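Local atomic coordinates of ABC-type branched-chain amino acid transport systems periplasmic component-like protein (Thermomonospora curvata, PDB entry 4N03), a protein that probably binds fatty acids such as palmitate outside the membrane and hands them to an ABC transporter for uptake. Residues I119-T133 with S138-V150. Residues are numbered along the deposited sequence; the frame is centred on the assembly and turned at random. Where two conformers were deposited one is given.
With PLM (palmitic acid), chain B.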
ATOM      1  N   ILE A 119     -15.249  11.244  -4.534  1.00 12.12           N
ATOM      2  CA  ILE A 119     -14.499  11.560  -3.317  1.00 12.16           C
ATOM      3  C   ILE A 119     -14.302  13.046  -3.213  1.00 11.70           C
ATOM      4  O   ILE A 119     -14.501  13.675  -2.163  1.00 12.17           O
ATOM      5  CB  ILE A 119     -13.166  10.790  -3.296  1.00 11.74           C
ATOM      6  CG1 ILE A 119     -13.399   9.343  -2.878  1.00 11.59           C
ATOM      7  CG2 ILE A 119     -12.156  11.442  -2.366  1.00 11.34           C
ATOM      8  CD1 ILE A 119     -12.194   8.459  -3.126  1.00 12.02           C
ATOM      9  N   GLU A 120     -13.947  13.654  -4.362  1.00 12.21           N
ATOM     10  CA  GLU A 120     -13.691  15.093  -4.361  1.00 13.26           C
ATOM     11  C   GLU A 120     -14.990  15.881  -4.074  1.00 13.66           C
ATOM     12  O   GLU A 120     -15.008  16.813  -3.257  1.00 15.27           O
ATOM     13  CB  GLU A 120     -13.093  15.529  -5.686  1.00 14.82           C
ATOM     14  CG  GLU A 120     -12.623  16.976  -5.681  1.00 20.16           C
ATOM     15  CD  GLU A 120     -11.260  17.135  -4.941  1.00 24.14           C
ATOM     16  OE1 GLU A 120     -10.423  16.183  -4.979  1.00 37.39           O
ATOM     17  OE2 GLU A 120     -11.018  18.190  -4.348  1.00 40.26           O
ATOM     18  N   SER A 121     -16.074  15.464  -4.725  1.00 12.54           N
ATOM     19  CA  SER A 121     -17.345  16.137  -4.561  0.60 15.54           C
ATOM     20  C   SER A 121     -17.863  16.008  -3.148  1.00 13.65           C
ATOM     21  O   SER A 121     -18.423  16.927  -2.568  1.00 15.69           O
ATOM     22  CB  SER A 121     -18.357  15.564  -5.550  0.60 17.20           C
ATOM     23  OG  SER A 121     -19.600  16.232  -5.435  0.60 19.76           O
ATOM     24  N   ASP A 122     -17.660  14.832  -2.573  1.00 13.11           N
ATOM     25  CA  ASP A 122     -18.145  14.481  -1.228  1.00 12.85           C
ATOM     26  C   ASP A 122     -17.222  14.994  -0.124  1.00 13.37           C
ATOM     27  O   ASP A 122     -17.581  14.971   1.046  1.00 14.14           O
ATOM     28  CB  ASP A 122     -18.308  12.967  -1.110  1.00 12.95           C
ATOM     29  CG  ASP A 122     -19.463  12.428  -1.901  1.00 15.07           C
ATOM     30  OD1 ASP A 122     -20.401  13.200  -2.241  1.00 18.84           O
ATOM     31  OD2 ASP A 122     -19.461  11.224  -2.144  1.00 16.28           O
ATOM     32  N   LYS A 123     -16.026  15.454  -0.464  1.00 12.22           N
ATOM     33  CA  LYS A 123     -14.994  15.842   0.495  1.00 12.25           C
ATOM     34  C   LYS A 123     -14.639  14.680   1.434  1.00 12.24           C
ATOM     35  O   LYS A 123     -14.406  14.862   2.631  1.00 13.06           O
ATOM     36  CB  LYS A 123     -15.410  17.090   1.284  1.00 15.35           C
ATOM     37  CG  LYS A 123     -15.680  18.298   0.388  1.00 18.12           C
ATOM     38  CD  LYS A 123     -16.064  19.522   1.195  1.00 24.36           C
ATOM     39  CE  LYS A 123     -15.871  20.826   0.441  1.00 31.51           C
ATOM     40  NZ  LYS A 123     -16.408  20.887  -0.945  1.00 36.65           N
HETATM   41  N   MSE A 124     -14.529  13.489   0.873  1.00 11.49           N
HETATM   42  CA  MSE A 124     -14.356  12.256   1.663  1.00 11.45           C
HETATM   43  C   MSE A 124     -12.898  11.992   1.895  1.00 11.01           C
HETATM   44  O   MSE A 124     -12.188  11.596   0.978  1.00 11.89           O
HETATM   45  CB  MSE A 124     -14.967  11.097   0.861  1.00 11.94           C
HETATM   46  CG  MSE A 124     -14.926   9.746   1.626  1.00 12.01           C
HETATM   47 SE   MSE A 124     -16.153   9.697   3.120  0.65 12.30          SE
HETATM   48  CE  MSE A 124     -17.690   9.049   2.042  1.00 15.58           C
ATOM     49  N   PHE A 125     -12.438  12.140   3.144  1.00 10.86           N
ATOM     50  CA  PHE A 125     -11.074  11.783   3.459  1.00 10.68           C
ATOM     51  C   PHE A 125     -10.878  10.318   3.263  1.00 10.35           C
ATOM     52  O   PHE A 125     -11.584   9.515   3.896  1.00 11.15           O
ATOM     53  CB  PHE A 125     -10.742  12.208   4.914  1.00 10.94           C
ATOM     54  CG  PHE A 125      -9.350  11.897   5.375  1.00 11.18           C
ATOM     55  CD1 PHE A 125      -8.262  11.919   4.511  1.00 11.83           C
ATOM     56  CD2 PHE A 125      -9.115  11.569   6.719  1.00 12.14           C
ATOM     57  CE1 PHE A 125      -6.992  11.628   4.959  1.00 12.31           C
ATOM     58  CE2 PHE A 125      -7.824  11.326   7.142  1.00 13.38           C
ATOM     59  CZ  PHE A 125      -6.770  11.317   6.281  1.00 13.14           C
ATOM     60  N   THR A 126      -9.970   9.913   2.394  1.00  9.84           N
ATOM     61  CA  THR A 126      -9.746   8.566   1.966  1.00  9.54           C
ATOM     62  C   THR A 126      -8.283   8.239   2.096  1.00 10.52           C
ATOM     63  O   THR A 126      -7.457   8.996   1.557  1.00 10.93           O
ATOM     64  CB  THR A 126     -10.245   8.406   0.518  1.00 10.58           C
ATOM     65  OG1 THR A 126     -11.613   8.765   0.417  1.00 11.20           O
ATOM     66  CG2 THR A 126     -10.086   7.014   0.049  1.00 11.34           C
ATOM     67  N   ILE A 127      -7.960   7.107   2.744  1.00 10.34           N
ATOM     68  CA  ILE A 127      -6.614   6.638   2.842  1.00 10.57           C
ATOM     69  C   ILE A 127      -6.497   5.335   2.097  1.00 11.10           C
ATOM     70  O   ILE A 127      -6.886   4.250   2.610  1.00 12.42           O
ATOM     71  CB  ILE A 127      -6.128   6.447   4.296  1.00 11.09           C
ATOM     72  CG1 ILE A 127      -6.392   7.667   5.150  1.00 11.35           C
ATOM     73  CG2 ILE A 127      -4.664   6.023   4.322  1.00 12.58           C
ATOM     74  CD1 ILE A 127      -6.169   7.463   6.641  1.00 12.18           C
ATOM     75  N   PRO A 128      -6.032   5.378   0.847  1.00 10.99           N
ATOM     76  CA  PRO A 128      -5.912   4.119   0.093  1.00 12.61           C
ATOM     77  C   PRO A 128      -4.791   3.202   0.570  1.00 12.83           C
ATOM     78  O   PRO A 128      -3.808   3.638   1.136  1.00 13.20           O
ATOM     79  CB  PRO A 128      -5.575   4.606  -1.331  1.00 12.41           C
ATOM     80  CG  PRO A 128      -5.908   6.047  -1.361  1.00 12.89           C
ATOM     81  CD  PRO A 128      -5.653   6.528   0.016  1.00 11.03           C
ATOM     82  N   SER A 129      -4.987   1.910   0.346  1.00 13.39           N
ATOM     83  CA  SER A 129      -3.840   0.945   0.221  1.00 13.81           C
ATOM     84  C   SER A 129      -3.651   0.726  -1.284  1.00 11.60           C
ATOM     85  O   SER A 129      -4.183  -0.164  -1.939  1.00 11.59           O
ATOM     86  CB  SER A 129      -4.086  -0.343   0.982  1.00 13.71           C
ATOM     87  OG  SER A 129      -4.228  -0.103   2.353  1.00 14.39           O
ATOM     88  N   ALA A 130      -2.975   1.707  -1.872  1.00 10.64           N
ATOM     89  CA  ALA A 130      -2.844   1.939  -3.273  1.00 10.68           C
ATOM     90  C   ALA A 130      -1.865   3.100  -3.446  1.00 10.70           C
ATOM     91  O   ALA A 130      -1.962   4.078  -2.722  1.00 11.66           O
ATOM     92  CB  ALA A 130      -4.158   2.298  -3.876  1.00 12.13           C
ATOM     93  N   TRP A 131      -0.923   2.959  -4.331  1.00  9.20           N
ATOM     94  CA  TRP A 131       0.174   3.897  -4.407  1.00  9.53           C
ATOM     95  C   TRP A 131       0.453   4.450  -5.810  1.00  9.31           C
ATOM     96  O   TRP A 131       1.533   4.892  -6.107  1.00  9.71           O
ATOM     97  CB  TRP A 131       1.414   3.304  -3.712  1.00  9.30           C
ATOM     98  CG  TRP A 131       1.160   3.084  -2.261  1.00  9.33           C
ATOM     99  CD1 TRP A 131       1.197   4.049  -1.344  1.00 10.49           C
ATOM    100  CD2 TRP A 131       0.666   1.899  -1.582  1.00  9.12           C
ATOM    101  NE1 TRP A 131       0.817   3.584  -0.110  1.00 10.22           N
ATOM    102  CE2 TRP A 131       0.444   2.255  -0.249  1.00 10.00           C
ATOM    103  CE3 TRP A 131       0.357   0.602  -1.982  1.00  9.69           C
ATOM    104  CZ2 TRP A 131      -0.025   1.344   0.704  1.00 10.53           C
ATOM    105  CZ3 TRP A 131      -0.090  -0.289  -1.044  1.00 10.96           C
ATOM    106  CH2 TRP A 131      -0.274   0.079   0.279  1.00 11.59           C
ATOM    107  N   THR A 132      -0.565   4.425  -6.658  1.00  9.00           N
ATOM    108  CA  THR A 132      -0.444   5.065  -7.929  1.00  8.74           C
ATOM    109  C   THR A 132      -0.364   6.586  -7.793  1.00  9.16           C
ATOM    110  O   THR A 132      -1.036   7.219  -6.993  1.00  9.21           O
ATOM    111  CB  THR A 132      -1.626   4.674  -8.825  1.00  8.98           C
ATOM    112  OG1 THR A 132      -1.432   5.242 -10.124  1.00  9.93           O
ATOM    113  CG2 THR A 132      -2.970   5.143  -8.319  1.00 10.36           C
ATOM    114  N   THR A 133       0.383   7.206  -8.723  1.00  9.40           N
ATOM    115  CA  THR A 133       0.401   8.652  -8.861  1.00  9.44           C
ATOM    116  C   THR A 133      -0.948   9.177  -9.336  1.00  8.79           C
ATOM    117  O   THR A 133      -1.228  10.368  -9.159  1.00  9.08           O
ATOM    118  CB  THR A 133       1.486   9.080  -9.846  1.00  9.47           C
ATOM    119  OG1 THR A 133       1.320   8.367 -11.078  1.00  9.53           O
ATOM    120  CG2 THR A 133       2.841   8.763  -9.286  1.00  8.90           C
ATOM    121  N   SER A 138      -5.238  15.227  -4.977  1.00 12.26           N
ATOM    122  CA  SER A 138      -6.547  15.429  -4.332  1.00 15.61           C
ATOM    123  C   SER A 138      -6.378  15.749  -2.883  1.00 13.30           C
ATOM    124  O   SER A 138      -5.803  14.936  -2.130  1.00 13.96           O
ATOM    125  CB  SER A 138      -7.399  14.190  -4.386  1.00 18.44           C
ATOM    126  OG  SER A 138      -8.538  14.456  -3.523  1.00 21.63           O
ATOM    127  N   LYS A 139      -6.917  16.867  -2.409  1.00 14.87           N
ATOM    128  CA  LYS A 139      -6.827  17.238  -0.999  0.60 13.85           C
ATOM    129  C   LYS A 139      -7.345  16.105  -0.116  1.00 11.80           C
ATOM    130  O   LYS A 139      -6.841  15.946   0.983  1.00 13.51           O
ATOM    131  CB  LYS A 139      -7.625  18.540  -0.690  0.60 17.60           C
ATOM    132  CG  LYS A 139      -7.366  19.165   0.690  0.60 16.56           C
ATOM    133  CD  LYS A 139      -8.258  20.378   1.004  0.60 15.13           C
ATOM    134  CE  LYS A 139      -8.136  20.772   2.477  0.60 17.29           C
ATOM    135  NZ  LYS A 139      -8.958  21.971   2.794  0.60 18.59           N
ATOM    136  N   TYR A 140      -8.360  15.413  -0.602  1.00 11.12           N
ATOM    137  CA  TYR A 140      -9.081  14.458   0.235  1.00 10.34           C
ATOM    138  C   TYR A 140      -8.493  13.078   0.242  1.00 10.64           C
ATOM    139  O   TYR A 140      -8.912  12.247   1.081  1.00 12.38           O
ATOM    140  CB  TYR A 140     -10.547  14.434  -0.174  1.00 12.57           C
ATOM    141  CG  TYR A 140     -11.161  15.758   0.019  1.00 13.34           C
ATOM    142  CD1 TYR A 140     -11.495  16.184   1.277  1.00 16.77           C
ATOM    143  CD2 TYR A 140     -11.325  16.647  -1.032  1.00 15.53           C
ATOM    144  CE1 TYR A 140     -12.023  17.420   1.514  1.00 21.50           C
ATOM    145  CE2 TYR A 140     -11.836  17.948  -0.770  1.00 17.81           C
ATOM    146  CZ  TYR A 140     -12.150  18.292   0.532  1.00 20.10           C
ATOM    147  OH  TYR A 140     -12.695  19.521   0.865  1.00 29.49           O
ATOM    148  N   ILE A 141      -7.527  12.776  -0.617  1.00 10.05           N
ATOM    149  CA  ILE A 141      -6.925  11.449  -0.688  1.00 10.08           C
ATOM    150  C   ILE A 141      -5.520  11.517  -0.181  1.00  9.87           C
ATOM    151  O   ILE A 141      -4.724  12.299  -0.710  1.00 10.39           O
ATOM    152  CB  ILE A 141      -6.966  10.868  -2.101  1.00 10.98           C
ATOM    153  CG1 ILE A 141      -8.407  10.807  -2.613  1.00 11.54           C
ATOM    154  CG2 ILE A 141      -6.295   9.505  -2.093  1.00 11.05           C
ATOM    155  CD1 ILE A 141      -8.528  10.378  -4.066  1.00 12.66           C
ATOM    156  N   GLN A 142      -5.193  10.780   0.881  1.00 10.36           N
ATOM    157  CA  GLN A 142      -3.803  10.685   1.314  1.00  9.84           C
ATOM    158  C   GLN A 142      -3.156   9.455   0.772  1.00  9.57           C
ATOM    159  O   GLN A 142      -3.419   8.343   1.261  1.00 10.82           O
ATOM    160  CB  GLN A 142      -3.717  10.652   2.835  1.00 10.08           C
ATOM    161  CG  GLN A 142      -2.280  10.520   3.334  1.00 10.65           C
ATOM    162  CD  GLN A 142      -1.488  11.761   2.906  1.00 10.66           C
ATOM    163  OE1 GLN A 142      -1.845  12.871   3.284  1.00 12.91           O
ATOM    164  NE2 GLN A 142      -0.423  11.571   2.161  1.00 10.59           N
ATOM    165  N   VAL A 143      -2.268   9.629  -0.197  1.00  9.80           N
ATOM    166  CA  VAL A 143      -1.436   8.530  -0.649  1.00 10.08           C
ATOM    167  C   VAL A 143      -0.299   8.423   0.336  1.00  9.81           C
ATOM    168  O   VAL A 143       0.440   9.356   0.562  1.00 10.54           O
ATOM    169  CB  VAL A 143      -0.905   8.769  -2.067  1.00 10.81           C
ATOM    170  CG1 VAL A 143      -0.061   7.565  -2.471  1.00 11.24           C
ATOM    171  CG2 VAL A 143      -2.053   8.987  -3.056  1.00 11.90           C
ATOM    172  N   THR A 144      -0.232   7.288   1.031  1.00  9.72           N
ATOM    173  CA  THR A 144       0.805   7.118   2.047  1.00  9.95           C
ATOM    174  C   THR A 144       2.126   6.705   1.415  1.00  9.30           C
ATOM    175  O   THR A 144       2.147   6.314   0.250  1.00 11.27           O
ATOM    176  CB  THR A 144       0.370   6.072   3.068  1.00 10.48           C
ATOM    177  OG1 THR A 144       0.114   4.852   2.388  1.00 11.03           O
ATOM    178  CG2 THR A 144      -0.892   6.520   3.828  1.00 10.92           C
ATOM    179  N   GLY A 145       3.220   6.813   2.121  1.00 10.41           N
ATOM    180  CA  GLY A 145       4.479   6.284   1.648  1.00  9.87           C
ATOM    181  C   GLY A 145       4.920   6.920   0.333  1.00  9.48           C
ATOM    182  O   GLY A 145       4.700   8.124   0.097  1.00 10.46           O
ATOM    183  N   THR A 146       5.601   6.111  -0.456  1.00  9.11           N
ATOM    184  CA  THR A 146       6.030   6.440  -1.808  1.00  8.88           C
ATOM    185  C   THR A 146       4.943   6.066  -2.807  1.00  9.25           C
ATOM    186  O   THR A 146       4.015   5.286  -2.504  1.00  9.79           O
ATOM    187  CB  THR A 146       7.268   5.593  -2.151  1.00 10.23           C
ATOM    188  OG1 THR A 146       6.879   4.237  -1.887  1.00 10.21           O
ATOM    189  CG2 THR A 146       8.476   5.947  -1.330  1.00 10.84           C
ATOM    190  N   THR A 147       5.058   6.587  -4.020  1.00  8.80           N
ATOM    191  CA  THR A 147       4.310   6.083  -5.147  1.00  8.70           C
ATOM    192  C   THR A 147       5.075   4.992  -5.870  1.00  8.58           C
ATOM    193  O   THR A 147       6.285   4.845  -5.723  1.00  8.91           O
ATOM    194  CB  THR A 147       3.927   7.239  -6.076  1.00  9.26           C
ATOM    195  OG1 THR A 147       5.060   8.049  -6.373  1.00  9.43           O
ATOM    196  CG2 THR A 147       2.860   8.069  -5.434  1.00 10.91           C
ATOM    197  N   TYR A 148       4.356   4.226  -6.687  1.00  8.26           N
ATOM    198  CA  TYR A 148       4.926   3.032  -7.282  1.00  8.61           C
ATOM    199  C   TYR A 148       6.124   3.276  -8.156  1.00  8.09           C
ATOM    200  O   TYR A 148       7.047   2.496  -8.263  1.00  8.47           O
ATOM    201  CB  TYR A 148       3.889   2.304  -8.101  1.00  9.21           C
ATOM    202  CG  TYR A 148       2.825   1.613  -7.311  1.00  8.48           C
ATOM    203  CD1 TYR A 148       3.120   0.724  -6.254  1.00  8.79           C
ATOM    204  CD2 TYR A 148       1.505   1.841  -7.575  1.00  8.63           C
ATOM    205  CE1 TYR A 148       2.115   0.081  -5.552  1.00  9.30           C
ATOM    206  CE2 TYR A 148       0.507   1.182  -6.876  1.00  8.72           C
ATOM    207  CZ  TYR A 148       0.818   0.287  -5.857  1.00  8.53           C
ATOM    208  OH  TYR A 148      -0.131  -0.397  -5.121  1.00 10.38           O
ATOM    209  N   ASP A 149       6.068   4.378  -8.930  1.00  8.14           N
ATOM    210  CA  ASP A 149       7.157   4.809  -9.794  1.00  8.75           C
ATOM    211  C   ASP A 149       8.434   5.067  -9.018  1.00  8.65           C
ATOM    212  O   ASP A 149       9.479   4.569  -9.371  1.00  8.87           O
ATOM    213  CB  ASP A 149       6.771   5.967 -10.702  1.00  8.64           C
ATOM    214  CG  ASP A 149       6.105   7.153 -10.045  1.00  9.45           C
ATOM    215  OD1 ASP A 149       5.923   7.169  -8.804  1.00  9.82           O
ATOM    216  OD2 ASP A 149       5.734   8.074 -10.824  1.00  9.76           O
ATOM    217  N   VAL A 150       8.320   5.847  -7.941  1.00  8.76           N
ATOM    218  CA  VAL A 150       9.460   6.107  -7.092  1.00  9.01           C
ATOM    219  C   VAL A 150      10.026   4.827  -6.513  1.00  8.51           C
ATOM    220  O   VAL A 150      11.249   4.669  -6.471  1.00  8.76           O
ATOM    221  CB  VAL A 150       9.034   7.071  -5.956  1.00  9.59           C
ATOM    222  CG1 VAL A 150      10.037   7.131  -4.794  1.00 11.03           C
ATOM    223  CG2 VAL A 150       8.783   8.457  -6.546  1.00 10.63           C
TER
HETATM  224  C1  PLM B 601      -2.990  -1.595  -6.320  1.00 10.49           C
HETATM  225  O1  PLM B 601      -2.438  -0.482  -6.118  1.00 10.86           O
HETATM  226  O2  PLM B 601      -4.049  -1.757  -6.964  1.00 11.00           O
HETATM  227  C2  PLM B 601      -2.440  -2.804  -5.597  1.00 12.83           C
HETATM  228  C3  PLM B 601      -3.026  -2.779  -4.119  1.00 15.04           C
HETATM  229  C4  PLM B 601      -2.391  -3.806  -3.211  1.00 15.32           C
HETATM  230  C5  PLM B 601      -2.989  -3.820  -1.847  1.00 17.12           C
HETATM  231  C6  PLM B 601      -2.369  -4.750  -0.782  1.00 17.77           C
HETATM  232  C7  PLM B 601      -1.303  -4.008   0.014  1.00 19.80           C
HETATM  233  C8  PLM B 601      -0.485  -4.847   0.956  1.00 22.46           C
HETATM  234  C9  PLM B 601       0.350  -4.074   1.960  1.00 24.37           C
HETATM  235  CA  PLM B 601       1.782  -3.722   1.494  1.00 23.22           C
HETATM  236  CB  PLM B 601       2.381  -2.672   2.512  1.00 24.01           C
HETATM  237  CC  PLM B 601       2.924  -1.414   1.773  1.00 19.31           C
HETATM  238  CD  PLM B 601       3.019  -0.173   2.636  1.00 17.40           C
HETATM  239  CE  PLM B 601       3.510   1.101   1.960  0.50 18.73           C
HETATM  240  CF  PLM B 601       2.977   2.342   2.691  0.50 20.51           C
HETATM  241  CG  PLM B 601       3.813   2.788   3.878  0.50 21.00           C
HETATM  242  O   HOH W   1      -8.391  18.323  -3.929  1.00 57.49           O
HETATM  243  O   HOH W   2      -1.987   5.361  -0.160  1.00 13.34           O
HETATM  244  O   HOH W   3      -1.918   3.217   3.205  1.00 13.59           O
HETATM  245  O   HOH W   4       3.431   6.981 -12.042  1.00 10.19           O
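Thr-126 and Ile-141 form a single beta bridge of parallel sense: Thr-126 N donates to Tyr-140 O, and Thr-126 O accepts from Gln-142 N, so residues 140-142 run parallel to the start of strand 126-129, the outermost strand of a parallel four-stranded sheet within this chain. At the start of the pairing, the Tyr-140 ring lies against the Schellman motif at Lys-123 that ends helix 109-122, with Lys-123 CA 3.5 Å from the ring centroid and over its face. Glu-120 meets the edge of that ring, and its OE1 takes a 2.9 Å hydrogen bond from Ser-138 OG on the syn side; water 1 joins Glu-120 OE2 to Lys-139 N. Pro-128 CG then packs on Ile-141 CG2 at 3.6 Å.

Beyond the strand, Trp-131 dominates. Trp-131 CB lies over the face of the Tyr-148 ring, 3.7 Å from its centroid. The indole edge addresses the same ring in an offset edge-to-face pair, planes at 85°. With CG anti to the carbonyl carbon (chi1 -63°), the indole is directed toward Thr-144, and Trp-131 NE1 donates to Thr-144 OG1 at 2.9 Å, nearly in the indole plane, which helps fix the indole's rotation. One indole face meets the palmitic acid chain, whose O1 is bound by Tyr-148 OH at 2.5 Å. With an alanine here, Thr-144 OG1 would probably lose this donor and the fatty-acid tail a flat wall. Tyr-84 and Ser-109 also bind the palmitic acid, so the contact couples an apolar wall for the tail to a hydroxyl grip on the acid head, consistent with a fatty-acid-binding cleft.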